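Local coordinates for DUF7790 domain-containing protein (Leptospira interrogans serogroup Icterohaemorrhagiae serovar copenhageni, PDB 6ULO) that is of unknown function but probably has a Rossmann-like domain, and in its full-length form is probably attached to the membrane by a transmembrane helix, at residues S48-L53 / I220-N225; V252-V257 / F276-Q281. All blocks are in the same frame, centred on the assembly; numbering follows the deposited sequence.

Contact 1 (S48-L53 / I220-N225); sequences SNEDRL and IIYFSN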
ATOM      1  N   SER A  48       7.039   2.748   6.280  1.00 13.11           N
ATOM      2  CA  SER A  48       5.998   2.604   7.275  1.00 12.79           C
ATOM      3  C   SER A  48       6.594   2.575   8.686  1.00 13.23           C
ATOM      4  O   SER A  48       7.756   2.201   8.896  1.00 13.99           O
ATOM      5  CB  SER A  48       5.290   1.266   7.033  1.00 14.49           C
ATOM      6  OG  SER A  48       4.238   1.042   7.968  1.00 15.66           O
ATOM      7  N   ASN A  49       5.785   2.982   9.664  1.00 12.38           N
ATOM      8  CA  ASN A  49       6.117   2.832  11.078  1.00 12.95           C
ATOM      9  C   ASN A  49       5.087   1.970  11.795  1.00 12.22           C
ATOM     10  O   ASN A  49       4.966   2.056  13.020  1.00 13.80           O
ATOM     11  CB  ASN A  49       6.275   4.202  11.735  1.00 15.13           C
ATOM     12  CG  ASN A  49       4.996   5.045  11.629  1.00 17.46           C
ATOM     13  OD1 ASN A  49       4.010   4.626  11.018  1.00 17.22           O
ATOM     14  ND2 ASN A  49       5.007   6.227  12.229  1.00 19.41           N
ATOM     15  N   GLU A  50       4.366   1.115  11.063  1.00 11.52           N
ATOM     16  CA  GLU A  50       3.352   0.209  11.601  1.00 11.18           C
ATOM     17  C   GLU A  50       4.021  -1.140  11.851  1.00 11.78           C
ATOM     18  O   GLU A  50       4.382  -1.840  10.899  1.00 13.21           O
ATOM     19  CB  GLU A  50       2.195   0.100  10.598  1.00 12.98           C
ATOM     20  CG  GLU A  50       1.543   1.498  10.447  1.00 13.06           C
ATOM     21  CD  GLU A  50       0.570   1.658   9.255  1.00 12.57           C
ATOM     22  OE1 GLU A  50       0.432   0.701   8.452  1.00 13.58           O
ATOM     23  OE2 GLU A  50      -0.080   2.746   9.134  1.00 13.35           O
ATOM     24  N   ASP A  51       4.163  -1.528  13.120  1.00 11.34           N
ATOM     25  CA  ASP A  51       4.954  -2.696  13.507  1.00 11.60           C
ATOM     26  C   ASP A  51       4.147  -3.967  13.723  1.00 10.88           C
ATOM     27  O   ASP A  51       4.739  -5.007  14.045  1.00 12.34           O
ATOM     28  CB  ASP A  51       5.739  -2.429  14.793  1.00 13.08           C
ATOM     29  CG  ASP A  51       6.742  -1.316  14.641  1.00 15.80           C
ATOM     30  OD1 ASP A  51       7.285  -1.150  13.530  1.00 16.18           O
ATOM     31  OD2 ASP A  51       6.961  -0.563  15.623  1.00 18.60           O
ATOM     32  N   ARG A  52       2.821  -3.938  13.574  1.00 11.04           N
ATOM     33  CA  ARG A  52       2.007  -5.109  13.825  1.00 12.11           C
ATOM     34  C   ARG A  52       1.104  -5.409  12.647  1.00 11.27           C
ATOM     35  O   ARG A  52      -0.027  -5.860  12.816  1.00 11.61           O
ATOM     36  CB  ARG A  52       1.224  -5.003  15.140  1.00 11.72           C
ATOM     37  CG  ARG A  52       2.130  -4.984  16.397  1.00 12.37           C
ATOM     38  CD  ARG A  52       3.029  -6.229  16.511  1.00 12.02           C
ATOM     39  NE  ARG A  52       2.351  -7.490  16.228  1.00 12.29           N
ATOM     40  CZ  ARG A  52       1.554  -8.152  17.076  1.00 12.89           C
ATOM     41  NH1 ARG A  52       1.283  -7.658  18.283  1.00 13.79           N
ATOM     42  NH2 ARG A  52       1.008  -9.313  16.705  1.00 14.05           N
ATOM     43  N   LEU A  53       1.629  -5.262  11.422  1.00 11.33           N
ATOM     44  CA  LEU A  53       0.830  -5.596  10.247  1.00 11.73           C
ATOM     45  C   LEU A  53       0.448  -7.062  10.231  1.00 11.06           C
ATOM     46  O   LEU A  53      -0.523  -7.426   9.570  1.00 11.72           O
ATOM     47  CB  LEU A  53       1.570  -5.212   8.968  1.00 13.32           C
ATOM     48  CG  LEU A  53       1.773  -3.707   8.816  1.00 14.11           C
ATOM     49  CD1 LEU A  53       2.857  -3.426   7.764  1.00 15.84           C
ATOM     50  CD2 LEU A  53       0.448  -3.024   8.445  1.00 15.44           C
ATOM     51  N   ILE A 220      -8.445  -5.065  -1.923  1.00 10.68           N
ATOM     52  CA  ILE A 220      -7.970  -4.359  -0.736  1.00 11.57           C
ATOM     53  C   ILE A 220      -7.658  -2.928  -1.129  1.00 10.16           C
ATOM     54  O   ILE A 220      -7.006  -2.691  -2.156  1.00 10.78           O
ATOM     55  CB  ILE A 220      -6.679  -4.998  -0.170  1.00 11.73           C
ATOM     56  CG1 ILE A 220      -6.929  -6.416   0.360  1.00 14.56           C
ATOM     57  CG2 ILE A 220      -6.093  -4.088   0.961  1.00 13.33           C
ATOM     58  CD1 ILE A 220      -5.695  -7.123   0.814  1.00 15.72           C
ATOM     59  N   ILE A 221      -8.093  -1.974  -0.305  1.00 10.54           N
ATOM     60  CA  ILE A 221      -7.574  -0.617  -0.376  1.00 10.85           C
ATOM     61  C   ILE A 221      -6.955  -0.264   0.972  1.00  9.85           C
ATOM     62  O   ILE A 221      -7.603  -0.409   2.021  1.00 11.14           O
ATOM     63  CB  ILE A 221      -8.615   0.406  -0.885  1.00 10.81           C
ATOM     64  CG1 ILE A 221      -7.942   1.752  -1.113  1.00 11.78           C
ATOM     65  CG2 ILE A 221      -9.845   0.508   0.037  1.00 12.05           C
ATOM     66  CD1 ILE A 221      -8.751   2.682  -1.992  1.00 12.75           C
ATOM     67  N   TYR A 222      -5.682   0.142   0.961  1.00 10.15           N
ATOM     68  CA  TYR A 222      -4.931   0.446   2.175  1.00  9.92           C
ATOM     69  C   TYR A 222      -4.707   1.950   2.274  1.00  9.84           C
ATOM     70  O   TYR A 222      -4.155   2.568   1.354  1.00 10.40           O
ATOM     71  CB  TYR A 222      -3.592  -0.305   2.146  1.00  9.63           C
ATOM     72  CG  TYR A 222      -2.575   0.174   3.188  1.00 10.11           C
ATOM     73  CD1 TYR A 222      -2.628  -0.267   4.529  1.00 10.31           C
ATOM     74  CD2 TYR A 222      -1.571   1.060   2.838  1.00 11.06           C
ATOM     75  CE1 TYR A 222      -1.675   0.164   5.452  1.00 11.06           C
ATOM     76  CE2 TYR A 222      -0.612   1.472   3.767  1.00  9.69           C
ATOM     77  CZ  TYR A 222      -0.680   1.025   5.071  1.00 10.88           C
ATOM     78  OH  TYR A 222       0.253   1.470   5.960  1.00 11.97           O
ATOM     79  N   PHE A 223      -5.141   2.536   3.388  1.00 10.34           N
ATOM     80  CA  PHE A 223      -5.026   3.964   3.646  1.00 10.36           C
ATOM     81  C   PHE A 223      -3.962   4.326   4.664  1.00 11.08           C
ATOM     82  O   PHE A 223      -3.814   5.505   4.954  1.00 11.72           O
ATOM     83  CB  PHE A 223      -6.347   4.539   4.144  1.00 10.75           C
ATOM     84  CG  PHE A 223      -7.475   4.433   3.147  1.00 11.41           C
ATOM     85  CD1 PHE A 223      -7.340   4.909   1.841  1.00 11.72           C
ATOM     86  CD2 PHE A 223      -8.700   3.863   3.521  1.00 12.30           C
ATOM     87  CE1 PHE A 223      -8.422   4.838   0.941  1.00 13.09           C
ATOM     88  CE2 PHE A 223      -9.772   3.799   2.623  1.00 13.05           C
ATOM     89  CZ  PHE A 223      -9.627   4.283   1.351  1.00 12.41           C
ATOM     90  N   SER A 224      -3.285   3.352   5.288  1.00 10.57           N
ATOM     91  CA  SER A 224      -2.454   3.667   6.449  1.00 10.33           C
ATOM     92  C   SER A 224      -3.304   4.462   7.428  1.00 11.31           C
ATOM     93  O   SER A 224      -4.487   4.157   7.561  1.00 11.80           O
ATOM     94  CB  SER A 224      -1.147   4.341   5.998  1.00 11.01           C
ATOM     95  OG  SER A 224      -0.293   4.574   7.114  1.00 12.84           O
ATOM     96  N   ASN A 225      -2.750   5.497   8.055  1.00 10.99           N
ATOM     97  CA  ASN A 225      -3.553   6.386   8.887  1.00 12.14           C
ATOM     98  C   ASN A 225      -3.848   7.692   8.175  1.00 12.19           C
ATOM     99  O   ASN A 225      -4.119   8.710   8.833  1.00 12.88           O
ATOM    100  CB  ASN A 225      -2.912   6.629  10.268  1.00 13.14           C
ATOM    101  CG  ASN A 225      -1.694   7.514  10.204  1.00 14.10           C
ATOM    102  OD1 ASN A 225      -0.873   7.372   9.267  1.00 15.37           O
ATOM    103  ND2 ASN A 225      -1.525   8.400  11.194  1.00 15.28           N
TER
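Glu-50 meets Tyr-222 and Ser-224 through its carboxylate, which spans two hydroxyl groups of the opposite segment. Its CB heads toward 220-225, and CG lies anti to the carbonyl carbon (chi1 -63°); from there the chain runs extended, so that CB and CG serve as a spacer and the touching starts at CD. That carbon is 3.3 Å from Tyr-222 OH. Beyond it the two oxygens divide the work. OE1 accepts a hydrogen bond from Tyr-222 OH at 2.6 Å, the two side chains meeting tip to tip with carboxylate and ring planes 74° apart, and OE1 lies at the edge of the ring. OE2 accepts from Ser-224 OG at 2.7 Å. Both donors stand above the same side of the carboxylate plane.

The contact lies where strand 218-222, a parallel strand inside the central mixed sheet, consistent with a Rossmann-like fold, gives way to the loop at its C-terminal end, facing the loop that precedes helix 57-60. Here the chain turns back on the tyrosine: the backbone N of Ser-224 sits 3.4 Å above the ring plane of Tyr-222, over its centre, which covers one face while the hydroxyl is engaged by Glu-50. Gln-74 NE2 also bonds Tyr-222 OH, giving that oxygen a second partner. On the glutamate side, the backbone is held by an ST turn, in which Glu-50 N donates to Ser-48 OG at 3.1 Å with an N-H...O angle of 162°, and by Arg-156, whose NH2 bonds Glu-50 O.

Contact 2 (V252-V257 / F276-Q281); sequences VRTISV and FHYCVQ
This is antiparallel strand pairing within the central mixed sheet: strand 249-255 runs beside strand 277-282, the axes of their short segments approaching to 4.7 Å with N-to-C directions at 149°. The register rests on two hydrogen-bonded pairs, Arg-253 with Cys-279 and Ile-255 with His-277, alternating with the non-hydrogen-bonded pairs Val-252 with Val-280 and Thr-254 with Tyr-278. Arg-253 N reaches Cys-279 O at 2.9 Å, and at the other pair Ile-255 N reaches His-277 O at 2.9 Å and His-277 N reaches Ile-255 O at 3.0 Å.

On the face carrying Arg-253, Cys-279 and Ile-255, the arginine adds a second grip. Its CG occupies the crowded position between backbone N and carbonyl carbon (chi1 65°), where it packs against Cys-279 CB, and the chain then bends at chi3. The guanidinium closes on one acceptor with two nitrogens, NH1 to Gln-281 OE1 at 2.8 Å and NH2 to the same OE1 at 3.1 Å. OE1 lies in the guanidinium plane, although the amide and guanidinium planes are 63° apart. A weak bond from NH1 to Cys-279 SG also lies at that edge. Glu-227 makes a salt bridge to Arg-253 NE, and Asn-285 takes Gln-281 NE2.

On the other face Thr-254 and Tyr-278 project together, flank against flank: the methyl CG2 of Thr-254 comes 3.6 Å from Tyr-278 CD1, while Thr-254 OG1 is bonded to Glu-50. These are two sequence-adjacent antiparallel strands joined by a long helix-free loop, and they belong to a 3-2-1-4-5 order of parallel strands, consistent with a Rossmann-like alpha/beta fold, extended by an antiparallel strand.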
ATOM      1  N   VAL A 252      -8.102  -1.414   4.684  1.00 10.97           N
ATOM      2  CA  VAL A 252      -7.153  -1.531   5.774  1.00 10.68           C
ATOM      3  C   VAL A 252      -6.710  -0.127   6.170  1.00 10.33           C
ATOM      4  O   VAL A 252      -6.299   0.668   5.319  1.00 11.12           O
ATOM      5  CB  VAL A 252      -5.937  -2.368   5.347  1.00 11.23           C
ATOM      6  CG1 VAL A 252      -4.876  -2.390   6.484  1.00 12.83           C
ATOM      7  CG2 VAL A 252      -6.359  -3.756   4.900  1.00 13.05           C
ATOM      8  N   ARG A 253      -6.755   0.179   7.474  1.00 10.13           N
ATOM      9  CA  ARG A 253      -6.317   1.482   7.964  1.00 10.55           C
ATOM     10  C   ARG A 253      -5.718   1.294   9.354  1.00 10.60           C
ATOM     11  O   ARG A 253      -5.863   0.241   9.994  1.00 11.24           O
ATOM     12  CB  ARG A 253      -7.486   2.496   8.046  1.00 11.35           C
ATOM     13  CG  ARG A 253      -8.544   2.110   9.070  1.00 11.72           C
ATOM     14  CD  ARG A 253      -9.549   3.200   9.334  1.00 12.44           C
ATOM     15  NE  ARG A 253     -10.355   3.544   8.163  1.00 12.58           N
ATOM     16  CZ  ARG A 253     -11.513   2.980   7.830  1.00 12.68           C
ATOM     17  NH1 ARG A 253     -12.013   1.976   8.536  1.00 13.85           N
ATOM     18  NH2 ARG A 253     -12.186   3.425   6.756  1.00 12.76           N
ATOM     19  N   THR A 254      -5.074   2.353   9.818  1.00 10.94           N
ATOM     20  CA  THR A 254      -4.668   2.449  11.214  1.00 11.18           C
ATOM     21  C   THR A 254      -5.151   3.781  11.773  1.00 11.83           C
ATOM     22  O   THR A 254      -5.449   4.730  11.033  1.00 11.90           O
ATOM     23  CB  THR A 254      -3.139   2.394  11.338  1.00 12.15           C
ATOM     24  OG1 THR A 254      -2.540   3.353  10.452  1.00 12.67           O
ATOM     25  CG2 THR A 254      -2.638   1.022  11.013  1.00 13.76           C
ATOM     26  N   ILE A 255      -5.246   3.832  13.108  1.00 12.44           N
ATOM     27  CA  ILE A 255      -5.511   5.071  13.828  1.00 12.99           C
ATOM     28  C   ILE A 255      -4.550   5.181  15.004  1.00 12.94           C
ATOM     29  O   ILE A 255      -3.882   4.224  15.399  1.00 13.54           O
ATOM     30  CB  ILE A 255      -6.968   5.231  14.315  1.00 14.01           C
ATOM     31  CG1 ILE A 255      -7.343   4.117  15.305  1.00 14.50           C
ATOM     32  CG2 ILE A 255      -7.936   5.434  13.098  1.00 14.35           C
ATOM     33  CD1 ILE A 255      -8.595   4.489  16.140  1.00 16.61           C
ATOM     34  N   SER A 256      -4.506   6.389  15.569  1.00 13.19           N
ATOM     35  CA  SER A 256      -3.572   6.644  16.662  1.00 14.28           C
ATOM     36  C   SER A 256      -4.167   7.526  17.746  1.00 16.00           C
ATOM     37  O   SER A 256      -3.413   8.057  18.562  1.00 20.39           O
ATOM     38  CB  SER A 256      -2.273   7.254  16.101  1.00 15.79           C
ATOM     39  OG  SER A 256      -2.516   8.496  15.452  1.00 16.40           O
ATOM     40  N   VAL A 257      -5.480   7.701  17.760  1.00 15.63           N
ATOM     41  CA  VAL A 257      -6.169   8.538  18.729  1.00 16.08           C
ATOM     42  C   VAL A 257      -7.154   7.660  19.487  1.00 15.70           C
ATOM     43  O   VAL A 257      -7.472   6.542  19.090  1.00 15.16           O
ATOM     44  CB  VAL A 257      -6.900   9.724  18.056  1.00 18.64           C
ATOM     45  CG1 VAL A 257      -5.927  10.585  17.297  1.00 19.62           C
ATOM     46  CG2 VAL A 257      -7.965   9.212  17.128  1.00 18.59           C
ATOM     47  N   PHE A 276      -0.029   2.153  17.096  1.00 13.38           N
ATOM     48  CA  PHE A 276      -1.190   2.250  16.222  1.00 12.96           C
ATOM     49  C   PHE A 276      -2.187   1.176  16.622  1.00 12.59           C
ATOM     50  O   PHE A 276      -1.813   0.113  17.162  1.00 13.61           O
ATOM     51  CB  PHE A 276      -0.782   2.007  14.745  1.00 12.88           C
ATOM     52  CG  PHE A 276      -0.042   3.140  14.151  1.00 12.92           C
ATOM     53  CD1 PHE A 276      -0.719   4.272  13.704  1.00 13.57           C
ATOM     54  CD2 PHE A 276       1.336   3.089  14.048  1.00 14.29           C
ATOM     55  CE1 PHE A 276      -0.015   5.345  13.181  1.00 14.64           C
ATOM     56  CE2 PHE A 276       2.038   4.138  13.523  1.00 14.98           C
ATOM     57  CZ  PHE A 276       1.368   5.270  13.101  1.00 15.21           C
ATOM     58  N   HIS A 277      -3.459   1.460  16.343  1.00 12.63           N
ATOM     59  CA  HIS A 277      -4.523   0.470  16.355  1.00 12.74           C
ATOM     60  C   HIS A 277      -4.906   0.193  14.904  1.00 11.83           C
ATOM     61  O   HIS A 277      -4.932   1.118  14.080  1.00 13.29           O
ATOM     62  CB  HIS A 277      -5.713   1.035  17.149  1.00 13.23           C
ATOM     63  CG  HIS A 277      -6.830   0.064  17.355  1.00 13.01           C
ATOM     64  ND1 HIS A 277      -6.964  -0.671  18.519  1.00 13.14           N
ATOM     65  CD2 HIS A 277      -7.900  -0.248  16.587  1.00 13.28           C
ATOM     66  CE1 HIS A 277      -8.054  -1.417  18.436  1.00 13.36           C
ATOM     67  NE2 HIS A 277      -8.647  -1.172  17.276  1.00 14.06           N
ATOM     68  N   TYR A 278      -5.159  -1.075  14.578  1.00 11.69           N
ATOM     69  CA  TYR A 278      -5.393  -1.508  13.201  1.00 11.60           C
ATOM     70  C   TYR A 278      -6.889  -1.675  12.989  1.00 11.79           C
ATOM     71  O   TYR A 278      -7.630  -1.991  13.930  1.00 12.71           O
ATOM     72  CB  TYR A 278      -4.631  -2.836  12.949  1.00 12.60           C
ATOM     73  CG  TYR A 278      -3.149  -2.595  13.031  1.00 12.26           C
ATOM     74  CD1 TYR A 278      -2.381  -2.444  11.876  1.00 12.08           C
ATOM     75  CD2 TYR A 278      -2.502  -2.460  14.272  1.00 12.13           C
ATOM     76  CE1 TYR A 278      -1.027  -2.151  11.965  1.00 11.81           C
ATOM     77  CE2 TYR A 278      -1.157  -2.157  14.367  1.00 12.37           C
ATOM     78  CZ  TYR A 278      -0.425  -2.012  13.203  1.00 11.69           C
ATOM     79  OH  TYR A 278       0.904  -1.695  13.280  1.00 12.49           O
ATOM     80  N   CYS A 279      -7.342  -1.527  11.753  1.00 12.41           N
ATOM     81  CA  CYS A 279      -8.767  -1.621  11.485  1.00 12.81           C
ATOM     82  C   CYS A 279      -8.994  -2.144  10.070  1.00 12.17           C
ATOM     83  O   CYS A 279      -8.371  -1.671   9.104  1.00 12.65           O
ATOM     84  CB  CYS A 279      -9.404  -0.247  11.666  1.00 14.00           C
ATOM     85  SG  CYS A 279     -11.175  -0.170  11.345  1.00 14.93           S
ATOM     86  N   VAL A 280      -9.898  -3.114   9.946  1.00 12.22           N
ATOM     87  CA  VAL A 280     -10.386  -3.556   8.638  1.00 12.79           C
ATOM     88  C   VAL A 280     -11.893  -3.304   8.560  1.00 12.19           C
ATOM     89  O   VAL A 280     -12.586  -3.205   9.580  1.00 14.05           O
ATOM     90  CB  VAL A 280     -10.040  -5.028   8.329  1.00 13.65           C
ATOM     91  CG1 VAL A 280      -8.559  -5.188   8.333  1.00 14.16           C
ATOM     92  CG2 VAL A 280     -10.694  -5.956   9.336  1.00 15.95           C
ATOM     93  N   GLN A 281     -12.399  -3.222   7.333  1.00 12.63           N
ATOM     94  CA  GLN A 281     -13.795  -2.870   7.102  1.00 13.47           C
ATOM     95  C   GLN A 281     -14.108  -3.260   5.674  1.00 13.24           C
ATOM     96  O   GLN A 281     -13.362  -2.893   4.764  1.00 13.14           O
ATOM     97  CB  GLN A 281     -13.980  -1.356   7.263  1.00 12.55           C
ATOM     98  CG  GLN A 281     -15.354  -0.828   6.905  1.00 13.53           C
ATOM     99  CD  GLN A 281     -15.504   0.661   7.175  1.00 13.41           C
ATOM    100  OE1 GLN A 281     -14.501   1.393   7.300  1.00 14.69           O
ATOM    101  NE2 GLN A 281     -16.755   1.118   7.277  1.00 14.85           N
TER

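Contacts 1 and 2 have centres 8 Å apart and meet through the shared sheet, in which strands 218-222 and 249-255 are neighbours. Ile-221 O and Val-252 N, 2.9 Å apart, probably form one of the backbone hydrogen bonds that join them. The side-chain link is Glu-50: its OE2 lies 2.9 Å from Thr-254 OG1, a probable hydrogen bond reaching the carboxylate from the side opposite the Tyr-222 and Ser-224 hydroxyls. The loop 48-53 also packs on the strand pair of contact 2, with Asn-49 OD1 3.2 Å from Phe-276 CE2, and Tyr-278 OH bonds Arg-52 N. No active site or ligand is known here; the geometry shows Glu-50 joining loop 48-53 to the C-terminal ends of both strands.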